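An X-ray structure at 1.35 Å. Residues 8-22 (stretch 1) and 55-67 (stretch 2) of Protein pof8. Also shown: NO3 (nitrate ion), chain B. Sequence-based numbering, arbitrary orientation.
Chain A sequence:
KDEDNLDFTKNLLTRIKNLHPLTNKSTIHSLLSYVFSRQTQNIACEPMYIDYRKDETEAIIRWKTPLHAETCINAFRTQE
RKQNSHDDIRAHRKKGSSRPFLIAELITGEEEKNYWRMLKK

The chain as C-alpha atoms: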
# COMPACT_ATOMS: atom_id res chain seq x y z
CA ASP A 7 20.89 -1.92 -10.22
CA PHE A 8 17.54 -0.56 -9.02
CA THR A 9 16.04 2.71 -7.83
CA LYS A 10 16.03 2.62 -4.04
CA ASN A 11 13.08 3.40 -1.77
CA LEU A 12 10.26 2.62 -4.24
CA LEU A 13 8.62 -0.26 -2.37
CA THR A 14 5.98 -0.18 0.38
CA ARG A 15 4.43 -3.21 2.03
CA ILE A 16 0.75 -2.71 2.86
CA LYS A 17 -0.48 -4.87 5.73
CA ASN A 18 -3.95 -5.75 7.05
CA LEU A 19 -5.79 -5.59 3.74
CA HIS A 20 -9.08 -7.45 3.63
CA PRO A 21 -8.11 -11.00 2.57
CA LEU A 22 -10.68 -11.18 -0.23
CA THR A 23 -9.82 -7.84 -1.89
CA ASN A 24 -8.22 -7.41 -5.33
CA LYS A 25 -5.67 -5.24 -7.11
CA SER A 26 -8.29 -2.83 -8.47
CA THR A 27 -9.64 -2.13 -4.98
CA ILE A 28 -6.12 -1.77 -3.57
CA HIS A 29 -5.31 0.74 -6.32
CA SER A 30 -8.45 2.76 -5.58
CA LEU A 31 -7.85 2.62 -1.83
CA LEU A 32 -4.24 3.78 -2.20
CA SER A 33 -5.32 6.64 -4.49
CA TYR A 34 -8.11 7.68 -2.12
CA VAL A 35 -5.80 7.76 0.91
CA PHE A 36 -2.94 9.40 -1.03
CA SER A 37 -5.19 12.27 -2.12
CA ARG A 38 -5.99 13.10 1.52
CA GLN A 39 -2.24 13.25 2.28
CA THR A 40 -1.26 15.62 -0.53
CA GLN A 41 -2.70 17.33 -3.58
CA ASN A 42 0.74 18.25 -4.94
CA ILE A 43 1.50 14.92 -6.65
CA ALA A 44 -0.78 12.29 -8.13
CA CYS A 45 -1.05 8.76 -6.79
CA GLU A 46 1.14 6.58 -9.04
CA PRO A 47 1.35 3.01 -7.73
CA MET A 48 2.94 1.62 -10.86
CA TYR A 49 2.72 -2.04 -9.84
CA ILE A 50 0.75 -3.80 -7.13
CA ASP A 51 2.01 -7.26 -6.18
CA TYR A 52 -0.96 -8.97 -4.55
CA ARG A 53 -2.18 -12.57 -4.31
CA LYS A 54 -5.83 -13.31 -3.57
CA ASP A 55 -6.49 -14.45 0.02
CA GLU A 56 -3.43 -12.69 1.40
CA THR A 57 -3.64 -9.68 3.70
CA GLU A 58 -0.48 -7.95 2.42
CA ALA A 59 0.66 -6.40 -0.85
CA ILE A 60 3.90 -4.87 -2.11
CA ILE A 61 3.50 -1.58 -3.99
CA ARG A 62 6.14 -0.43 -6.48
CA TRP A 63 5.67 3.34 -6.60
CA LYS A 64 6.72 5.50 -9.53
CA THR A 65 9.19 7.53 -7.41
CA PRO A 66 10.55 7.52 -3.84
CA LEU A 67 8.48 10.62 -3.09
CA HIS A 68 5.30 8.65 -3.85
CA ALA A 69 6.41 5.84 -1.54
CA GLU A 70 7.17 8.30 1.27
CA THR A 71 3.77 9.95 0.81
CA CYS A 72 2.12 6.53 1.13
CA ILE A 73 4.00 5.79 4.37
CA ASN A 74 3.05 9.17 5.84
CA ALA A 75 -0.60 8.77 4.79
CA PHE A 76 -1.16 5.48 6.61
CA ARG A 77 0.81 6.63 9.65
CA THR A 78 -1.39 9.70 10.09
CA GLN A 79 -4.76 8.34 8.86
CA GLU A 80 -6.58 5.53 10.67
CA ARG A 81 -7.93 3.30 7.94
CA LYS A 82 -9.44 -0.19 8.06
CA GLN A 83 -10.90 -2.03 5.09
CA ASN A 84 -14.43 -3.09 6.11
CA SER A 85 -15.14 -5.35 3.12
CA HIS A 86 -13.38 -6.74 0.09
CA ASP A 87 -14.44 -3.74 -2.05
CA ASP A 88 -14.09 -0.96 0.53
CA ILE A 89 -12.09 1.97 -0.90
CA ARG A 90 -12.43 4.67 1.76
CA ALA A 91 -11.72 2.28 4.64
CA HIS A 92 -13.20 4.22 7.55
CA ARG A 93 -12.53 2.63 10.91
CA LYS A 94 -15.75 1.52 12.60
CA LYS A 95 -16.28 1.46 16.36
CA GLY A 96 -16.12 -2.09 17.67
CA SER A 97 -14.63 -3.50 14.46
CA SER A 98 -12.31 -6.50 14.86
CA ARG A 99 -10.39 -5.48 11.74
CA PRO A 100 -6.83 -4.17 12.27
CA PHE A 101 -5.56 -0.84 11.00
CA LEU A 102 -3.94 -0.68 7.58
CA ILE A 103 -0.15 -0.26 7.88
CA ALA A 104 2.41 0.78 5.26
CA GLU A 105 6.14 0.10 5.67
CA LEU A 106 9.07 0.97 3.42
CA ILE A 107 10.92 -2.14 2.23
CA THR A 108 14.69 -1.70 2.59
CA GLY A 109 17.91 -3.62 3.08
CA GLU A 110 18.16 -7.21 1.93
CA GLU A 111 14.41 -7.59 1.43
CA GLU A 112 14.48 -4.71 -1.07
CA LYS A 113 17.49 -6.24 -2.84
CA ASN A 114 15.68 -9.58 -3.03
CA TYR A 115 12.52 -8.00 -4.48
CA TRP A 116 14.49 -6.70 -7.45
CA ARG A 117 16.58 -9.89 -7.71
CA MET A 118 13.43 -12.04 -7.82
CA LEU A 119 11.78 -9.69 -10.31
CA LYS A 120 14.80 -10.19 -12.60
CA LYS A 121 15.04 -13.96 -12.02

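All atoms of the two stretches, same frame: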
# COMPACT_ATOMS: atom_id res chain seq x y z
N PHE A 8 18.94 -0.92 -9.17
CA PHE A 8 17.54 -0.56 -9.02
C PHE A 8 17.46 0.80 -8.35
O PHE A 8 18.41 1.26 -7.71
CB PHE A 8 16.75 -1.62 -8.24
CG PHE A 8 17.26 -1.87 -6.85
CD1 PHE A 8 16.82 -1.11 -5.77
CD2 PHE A 8 18.19 -2.88 -6.61
CE1 PHE A 8 17.29 -1.35 -4.49
CE2 PHE A 8 18.67 -3.12 -5.33
CZ PHE A 8 18.22 -2.35 -4.27
N THR A 9 16.31 1.46 -8.52
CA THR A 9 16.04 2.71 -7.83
C THR A 9 15.60 2.39 -6.41
O THR A 9 14.64 1.64 -6.20
CB THR A 9 14.94 3.49 -8.56
OG1 THR A 9 15.39 3.79 -9.89
CG2 THR A 9 14.62 4.80 -7.84
N LYS A 10 16.32 2.93 -5.43
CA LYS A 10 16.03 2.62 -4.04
C LYS A 10 14.78 3.34 -3.55
O LYS A 10 14.38 4.38 -4.09
CB LYS A 10 17.22 2.99 -3.15
CG LYS A 10 18.50 2.28 -3.53
N ASN A 11 14.14 2.75 -2.54
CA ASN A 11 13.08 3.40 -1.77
C ASN A 11 11.78 3.55 -2.56
O ASN A 11 11.00 4.47 -2.31
CB ASN A 11 13.56 4.71 -1.15
CG ASN A 11 14.78 4.50 -0.28
OD1 ASN A 11 14.84 3.55 0.50
ND2 ASN A 11 15.77 5.37 -0.43
N LEU A 12 11.49 2.61 -3.46
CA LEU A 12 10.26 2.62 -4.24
C LEU A 12 9.17 1.74 -3.65
O LEU A 12 8.01 1.88 -4.07
CB LEU A 12 10.52 2.13 -5.67
CG LEU A 12 11.39 2.98 -6.60
CD1 LEU A 12 11.53 2.28 -7.96
CD2 LEU A 12 10.79 4.36 -6.79
N LEU A 13 9.49 0.85 -2.72
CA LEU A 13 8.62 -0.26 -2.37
C LEU A 13 8.00 -0.06 -0.99
O LEU A 13 8.71 0.19 -0.02
CB LEU A 13 9.41 -1.57 -2.34
CG LEU A 13 10.26 -1.92 -3.56
CD1 LEU A 13 11.04 -3.20 -3.29
CD2 LEU A 13 9.39 -2.06 -4.81
N THR A 14 6.68 -0.20 -0.91
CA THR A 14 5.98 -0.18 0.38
C THR A 14 5.17 -1.46 0.53
O THR A 14 4.43 -1.85 -0.37
CB THR A 14 5.04 1.02 0.54
OG1 THR A 14 3.97 0.95 -0.41
CG2 THR A 14 5.81 2.33 0.38
N ARG A 15 5.31 -2.10 1.68
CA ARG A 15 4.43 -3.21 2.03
C ARG A 15 3.19 -2.63 2.70
O ARG A 15 3.30 -1.79 3.60
CB ARG A 15 5.13 -4.15 3.00
CG ARG A 15 4.21 -5.22 3.56
CD ARG A 15 4.96 -6.21 4.42
NE ARG A 15 5.62 -7.21 3.59
CZ ARG A 15 6.93 -7.25 3.38
NH1 ARG A 15 7.73 -6.35 3.93
NH2 ARG A 15 7.44 -8.20 2.61
N ILE A 16 2.02 -3.05 2.23
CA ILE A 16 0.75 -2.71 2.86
C ILE A 16 0.28 -3.93 3.61
O ILE A 16 0.21 -5.03 3.04
CB ILE A 16 -0.30 -2.28 1.82
CG1 ILE A 16 0.27 -1.25 0.84
CG2 ILE A 16 -1.56 -1.79 2.51
CD1 ILE A 16 0.68 0.04 1.49
N LYS A 17 -0.03 -3.77 4.90
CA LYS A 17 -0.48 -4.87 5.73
C LYS A 17 -1.90 -4.63 6.22
O LYS A 17 -2.34 -3.48 6.37
CB LYS A 17 0.43 -5.06 6.95
CG LYS A 17 1.85 -5.45 6.58
CD LYS A 17 2.64 -5.90 7.79
CE LYS A 17 2.89 -4.77 8.75
NZ LYS A 17 3.63 -5.25 9.95
N ASN A 18 -2.60 -5.74 6.50
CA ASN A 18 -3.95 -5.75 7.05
C ASN A 18 -5.02 -5.37 6.02
O ASN A 18 -6.08 -4.86 6.38
CB ASN A 18 -4.07 -4.96 8.35
CG ASN A 18 -3.09 -5.44 9.38
OD1 ASN A 18 -2.96 -6.65 9.61
ND2 ASN A 18 -2.37 -4.51 10.01
N LEU A 19 -4.75 -5.65 4.75
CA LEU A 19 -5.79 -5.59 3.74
C LEU A 19 -6.83 -6.67 4.01
O LEU A 19 -6.54 -7.72 4.59
CB LEU A 19 -5.19 -5.83 2.36
CG LEU A 19 -4.27 -4.73 1.84
CD1 LEU A 19 -3.41 -5.24 0.71
CD2 LEU A 19 -5.10 -3.52 1.41
N HIS A 20 -8.06 -6.41 3.59
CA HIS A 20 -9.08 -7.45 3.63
C HIS A 20 -8.64 -8.63 2.78
O HIS A 20 -8.21 -8.44 1.63
CB HIS A 20 -10.42 -6.91 3.15
CG HIS A 20 -11.55 -7.84 3.41
ND1 HIS A 20 -11.76 -9.00 2.69
CD2 HIS A 20 -12.53 -7.80 4.35
CE1 HIS A 20 -12.82 -9.62 3.16
NE2 HIS A 20 -13.30 -8.92 4.18
N PRO A 21 -8.72 -9.87 3.29
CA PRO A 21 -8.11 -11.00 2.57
C PRO A 21 -8.76 -11.30 1.24
O PRO A 21 -8.14 -11.97 0.40
CB PRO A 21 -8.26 -12.17 3.55
CG PRO A 21 -9.41 -11.77 4.43
CD PRO A 21 -9.27 -10.27 4.60
N LEU A 22 -9.99 -10.85 1.00
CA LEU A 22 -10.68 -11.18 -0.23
C LEU A 22 -10.75 -10.00 -1.20
O LEU A 22 -11.55 -10.00 -2.14
CB LEU A 22 -12.04 -11.82 0.06
CG LEU A 22 -11.89 -13.19 0.74
CD1 LEU A 22 -13.18 -13.63 1.41
CD2 LEU A 22 -11.40 -14.27 -0.24
N ASP A 55 -6.46 -13.78 -1.28
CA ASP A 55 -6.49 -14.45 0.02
C ASP A 55 -5.25 -14.21 0.86
O ASP A 55 -5.02 -14.93 1.84
CB ASP A 55 -6.90 -15.93 -0.05
CG ASP A 55 -8.26 -16.18 0.54
OD1 ASP A 55 -8.72 -15.36 1.36
OD2 ASP A 55 -8.90 -17.19 0.17
N GLU A 56 -4.45 -13.22 0.51
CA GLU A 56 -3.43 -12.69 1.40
C GLU A 56 -3.89 -11.34 1.94
O GLU A 56 -4.79 -10.70 1.40
CB GLU A 56 -2.08 -12.58 0.68
CG GLU A 56 -1.62 -13.95 0.15
CD GLU A 56 -0.16 -14.01 -0.23
OE1 GLU A 56 0.51 -12.96 -0.31
OE2 GLU A 56 0.34 -15.13 -0.46
N THR A 57 -3.28 -10.93 3.05
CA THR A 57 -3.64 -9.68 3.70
C THR A 57 -2.56 -8.62 3.52
O THR A 57 -2.62 -7.57 4.17
CB THR A 57 -3.93 -9.90 5.19
OG1 THR A 57 -2.76 -10.42 5.83
CG2 THR A 57 -5.09 -10.88 5.38
N GLU A 58 -1.57 -8.88 2.67
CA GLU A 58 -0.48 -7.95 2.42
C GLU A 58 -0.29 -7.80 0.92
O GLU A 58 -0.62 -8.69 0.14
CB GLU A 58 0.83 -8.43 3.06
CG GLU A 58 0.76 -8.59 4.57
CD GLU A 58 2.07 -9.05 5.18
OE1 GLU A 58 3.04 -9.25 4.43
OE2 GLU A 58 2.12 -9.21 6.42
N ALA A 59 0.25 -6.64 0.53
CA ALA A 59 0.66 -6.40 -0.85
C ALA A 59 1.96 -5.63 -0.82
O ALA A 59 2.29 -4.95 0.16
CB ALA A 59 -0.40 -5.59 -1.61
N ILE A 60 2.71 -5.71 -1.92
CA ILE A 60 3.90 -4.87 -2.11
C ILE A 60 3.61 -3.92 -3.26
O ILE A 60 3.25 -4.35 -4.36
CB ILE A 60 5.16 -5.70 -2.39
CG1 ILE A 60 5.50 -6.58 -1.18
CG2 ILE A 60 6.32 -4.77 -2.74
CD1 ILE A 60 6.74 -7.43 -1.36
N ILE A 61 3.75 -2.62 -2.99
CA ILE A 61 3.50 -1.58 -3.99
C ILE A 61 4.84 -1.07 -4.50
O ILE A 61 5.70 -0.67 -3.72
CB ILE A 61 2.68 -0.42 -3.39
CG1 ILE A 61 1.52 -0.93 -2.52
CG2 ILE A 61 2.19 0.50 -4.51
CD1 ILE A 61 0.54 -1.84 -3.24
N ARG A 62 5.01 -1.08 -5.83
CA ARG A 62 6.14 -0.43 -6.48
C ARG A 62 5.65 0.94 -6.96
O ARG A 62 4.89 1.03 -7.93
CB ARG A 62 6.66 -1.28 -7.64
CG ARG A 62 8.00 -0.82 -8.25
CD ARG A 62 7.84 0.35 -9.21
NE ARG A 62 8.85 0.34 -10.26
CZ ARG A 62 9.39 1.42 -10.83
NH1 ARG A 62 9.06 2.64 -10.43
NH2 ARG A 62 10.27 1.26 -11.81
N TRP A 63 6.09 1.99 -6.27
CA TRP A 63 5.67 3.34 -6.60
C TRP A 63 6.52 3.89 -7.74
O TRP A 63 7.62 3.41 -8.01
CB TRP A 63 5.79 4.24 -5.37
CG TRP A 63 4.79 3.86 -4.33
CD1 TRP A 63 4.98 3.00 -3.27
CD2 TRP A 63 3.43 4.29 -4.26
NE1 TRP A 63 3.82 2.89 -2.54
CE2 TRP A 63 2.85 3.67 -3.13
CE3 TRP A 63 2.65 5.15 -5.04
CZ2 TRP A 63 1.52 3.88 -2.77
CZ3 TRP A 63 1.33 5.36 -4.68
CH2 TRP A 63 0.77 4.73 -3.55
N LYS A 64 5.99 4.92 -8.41
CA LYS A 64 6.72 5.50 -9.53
C LYS A 64 8.04 6.12 -9.06
O LYS A 64 9.07 5.98 -9.74
CB LYS A 64 5.87 6.53 -10.27
CG LYS A 64 6.48 6.99 -11.59
CD LYS A 64 5.60 8.01 -12.29
CE LYS A 64 6.19 8.41 -13.63
NZ LYS A 64 5.33 9.39 -14.34
N THR A 65 8.03 6.82 -7.92
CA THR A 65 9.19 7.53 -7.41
C THR A 65 9.27 7.37 -5.91
O THR A 65 8.26 7.08 -5.25
CB THR A 65 9.14 9.04 -7.73
OG1 THR A 65 8.15 9.67 -6.90
CG2 THR A 65 8.85 9.30 -9.21
N PRO A 66 10.45 7.59 -5.31
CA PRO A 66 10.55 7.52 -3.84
C PRO A 66 9.64 8.50 -3.12
O PRO A 66 9.15 8.20 -2.03
CB PRO A 66 12.04 7.82 -3.58
CG PRO A 66 12.72 7.38 -4.82
CD PRO A 66 11.78 7.74 -5.94
N LEU A 67 9.39 9.67 -3.71
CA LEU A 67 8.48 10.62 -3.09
C LEU A 67 7.08 10.05 -2.94
O LEU A 67 6.42 10.26 -1.92
CB LEU A 67 8.45 11.93 -3.88
CG LEU A 67 7.54 13.00 -3.28
CD1 LEU A 67 7.97 13.33 -1.84
CD2 LEU A 67 7.53 14.25 -4.14
N NO3 B . 9.52 -2.40 -12.45
O1 NO3 B . 9.00 -2.36 -11.31
O2 NO3 B . 9.21 -3.33 -13.24
O3 NO3 B . 10.37 -1.54 -12.82
O HOH W 1 10.70 6.52 -0.36
O HOH W 2 -1.30 -8.38 7.05

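Residues 13-17 form a strand that runs antiparallel to a strand in the second stretch, with 159° between their N-to-C directions. The register pairs Leu13 with Arg62, Thr14 with Ile61, Arg15 with Ile60 and Ile16 with Ala59. Thr14 and Ile61 bond in both directions: Thr14 N donates to Ile61 O at 3.0 Å, and Ile61 N donates to Thr14 O at 2.8 Å. Two residues along, Ile16 N donates to Ala59 O at 2.8 Å and Ala59 N to Ile16 O at 3.0 Å. Between these pairs, Arg15 and Ile60 lie closer, with their CA atoms 4.5 Å apart, as expected of a non-hydrogen-bonded pair. Here Arg15 CA approaches the Ala59 carbonyl in a CA-H...O contact, Arg15 CA to Ala59 O being 3.3 Å.

The pairing extends past the first strand at both ends. Trp63 N donates to Leu12 O at 2.9 Å, and this bond is nearly linear. At the other end, Leu19 N donates to Thr57 O at 2.9 Å. Farther on, Asp55 N makes a weak bond to Pro21 O at 3.0 Å; its angle of 121° is strongly bent.

Side chains alternate between the two faces of the sheet. Thr14, Ile16, Ala59 and Ile61 share one face, and all four are buried. Ile16 CG1 packs against Ile61 CG1 at 3.6 Å. Leu19 adds to this apolar packing, with its CD1 3.8 Å from Ala59 CB. Trp63 reaches Thr14 through its indole nitrogen: Trp63 NE1 donates to Thr14 OG1 at 2.9 Å, so the hydroxyl meets the ring at its edge.

Leu13, Arg15, Ile60 and Arg62 lie on the opposite face. Arg15 forms a salt bridge with Glu58, NE to OE1 at 3.4 Å. Arg62 CG lies 3.9 Å from Leu13 CD2. The Arg62 guanidinium has Leu12 CD1 over one face, 3.5 Å from Arg62 NH1. It also holds a nitrate ion, probably from the crystallisation liquor: Arg62 NE donates to NO3 O1 at 2.9 Å, and Arg62 NH2 to NO3 O3 at 3.0 Å. Arg62 NH1 turns back to its own stretch and donates to Trp63 O at 2.9 Å.

Leu12 also packs on Pro66, CD2 to CD at 3.6 Å. Nearby, water 1 bridges the stretches, donating to Asn11 O and Pro66 O, each 2.8 Å from the water oxygen. Water 2 links Asn18 N, at 3.0 Å, with Thr57 OG1, at 2.8 Å from its oxygen.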